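Local coordinates for flavin-nucleotide-binding protein (Mycobacterium smegmatis, PDB 4YBN) that binds flavin-adenine dinucleotide and heme in a split beta-barrel fold and probably works as an oxidoreductase, at residues T20-E23 / R24-L28. Sequence-based numbering, arbitrary orientation.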
loop_
_atom_site.group_PDB
_atom_site.type_symbol
_atom_site.label_atom_id
_atom_site.label_comp_id
_atom_site.label_asym_id
_atom_site.label_seq_id
_atom_site.Cartn_x
_atom_site.Cartn_y
_atom_site.Cartn_z
ATOM N N THR A 20 13.904 -13.942 7.106
ATOM C CA THR A 20 15.116 -13.158 7.341
ATOM C C THR A 20 15.994 -12.974 6.091
ATOM O O THR A 20 17.129 -12.547 6.191
ATOM C CB THR A 20 15.988 -13.845 8.399
ATOM O OG1 THR A 20 16.254 -15.182 7.951
ATOM C CG2 THR A 20 15.248 -13.857 9.785
ATOM N N SER A 21 15.496 -13.300 4.916
ATOM C CA SER A 21 16.299 -13.100 3.746
ATOM C C SER A 21 16.321 -11.611 3.276
ATOM O O SER A 21 15.288 -11.046 2.866
ATOM C CB SER A 21 15.822 -13.977 2.631
ATOM O OG SER A 21 16.478 -13.623 1.413
ATOM N N ARG A 22 17.522 -11.027 3.299
ATOM C CA ARG A 22 17.758 -9.696 2.780
ATOM C C ARG A 22 17.502 -9.654 1.291
ATOM O O ARG A 22 17.092 -8.627 0.717
ATOM C CB ARG A 22 19.212 -9.289 3.094
ATOM C CG ARG A 22 19.630 -7.965 2.503
ATOM C CD ARG A 22 18.815 -6.786 3.026
ATOM N NE ARG A 22 18.956 -5.675 2.079
ATOM C CZ ARG A 22 19.914 -4.732 2.149
ATOM N NH1 ARG A 22 19.989 -3.818 1.176
ATOM N NH2 ARG A 22 20.762 -4.681 3.201
ATOM N N GLU A 23 17.787 -10.755 0.621
ATOM C CA GLU A 23 17.528 -10.800 -0.786
ATOM C C GLU A 23 16.040 -10.681 -1.103
ATOM O O GLU A 23 15.650 -10.031 -2.071
ATOM C CB GLU A 23 18.145 -12.050 -1.372
ATOM C CG GLU A 23 18.076 -12.176 -2.865
ATOM C CD GLU A 23 18.493 -13.582 -3.311
ATOM O OE1 GLU A 23 19.139 -14.276 -2.493
ATOM O OE2 GLU A 23 18.143 -14.025 -4.438
ATOM N N ARG A 24 15.214 -11.311 -0.303
ATOM C CA ARG A 24 13.747 -11.190 -0.471
ATOM C C ARG A 24 13.276 -9.800 -0.136
ATOM O O ARG A 24 12.377 -9.283 -0.769
ATOM C CB ARG A 24 13.013 -12.194 0.423
ATOM C CG ARG A 24 13.276 -13.658 0.015
ATOM C CD ARG A 24 12.226 -14.613 0.610
ATOM N NE ARG A 24 12.417 -15.985 0.139
ATOM C CZ ARG A 24 11.781 -16.560 -0.893
ATOM N NH1 ARG A 24 10.857 -15.896 -1.585
ATOM N NH2 ARG A 24 12.067 -17.829 -1.227
ATOM N N LEU A 25 13.878 -9.213 0.884
ATOM C CA LEU A 25 13.638 -7.819 1.172
ATOM C C LEU A 25 13.910 -6.878 0.019
ATOM O O LEU A 25 13.041 -6.076 -0.350
ATOM C CB LEU A 25 14.365 -7.384 2.410
ATOM C CG LEU A 25 14.196 -5.891 2.699
ATOM C CD1 LEU A 25 12.808 -5.597 3.244
ATOM C CD2 LEU A 25 15.273 -5.407 3.627
ATOM N N ASP A 26 15.073 -6.995 -0.603
ATOM C CA ASP A 26 15.387 -6.180 -1.749
ATOM C C ASP A 26 14.450 -6.387 -2.902
ATOM O O ASP A 26 14.089 -5.436 -3.615
ATOM C CB ASP A 26 16.866 -6.438 -2.220
ATOM C CG ASP A 26 17.868 -5.923 -1.231
ATOM O OD1 ASP A 26 17.463 -5.192 -0.332
ATOM O OD2 ASP A 26 19.083 -6.237 -1.343
ATOM N N ASP A 27 14.061 -7.614 -3.133
ATOM C CA ASP A 27 13.132 -7.901 -4.172
ATOM C C ASP A 27 11.790 -7.166 -3.953
ATOM O O ASP A 27 11.263 -6.525 -4.858
ATOM C CB ASP A 27 12.882 -9.412 -4.272
ATOM C CG ASP A 27 12.015 -9.750 -5.460
ATOM O OD1 ASP A 27 12.493 -9.557 -6.600
ATOM O OD2 ASP A 27 10.841 -10.177 -5.267
ATOM N N LEU A 28 11.306 -7.169 -2.727
ATOM C CA LEU A 28 10.099 -6.403 -2.445
ATOM C C LEU A 28 10.316 -4.955 -2.619
ATOM O O LEU A 28 9.565 -4.292 -3.339
ATOM C CB LEU A 28 9.643 -6.672 -1.036
ATOM C CG LEU A 28 8.401 -5.896 -0.587
ATOM C CD1 LEU A 28 7.238 -6.212 -1.463
ATOM C CD2 LEU A 28 8.107 -6.180 0.839
#
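Ser21 OG accepts a hydrogen bond from Arg24 N at 3.1 Å. This makes Ser21 the N-cap of helix 22-29, a short helix packed on the split beta-barrel sheet. OG is turned away from the Ser21 backbone N, to a place beside the carbonyl carbon, and faces the first turn. The aliphatic part of Arg24 covers the cap: Arg24 CG is 3.5 Å from Ser21 OG. The backbone carbonyl of Ser21 serves the same turn, accepting from Leu25 N at 3.0 Å. Bonds from Asp26 N to Arg22 O and from Asp27 N to Glu23 O carry the helix on.

Next to the cap, Arg22 and Asp26 form an i to i+4 salt bridge across the first turn. Arg22 presents the side of its guanidinium, and both NE and NH1 donate to a single oxygen, Asp26 OD1. The NE bond is the straighter one, at 162°. The CB of Arg22 points away from residues 24-28, but a bend at chi2 (62°) brings NE and NH1 back to Asp26. On the way, Arg22 CD rests 3.8 Å from Leu25 CD2.

Asp57 takes a second salt bridge from Arg22 NH1, so the guanidinium is shared between two acids and ties the helix to the residues between strands 44-55 and 58-64. Leu25 and Leu28 are buried against strands 99-108 and 161-166, and the side chain of Leu25 is about 8 Å from a bound FAD. At the salt bridge, the guanidinium and carboxylate planes stand 85° apart, with Asp26 OD1 in the guanidinium plane of Arg22.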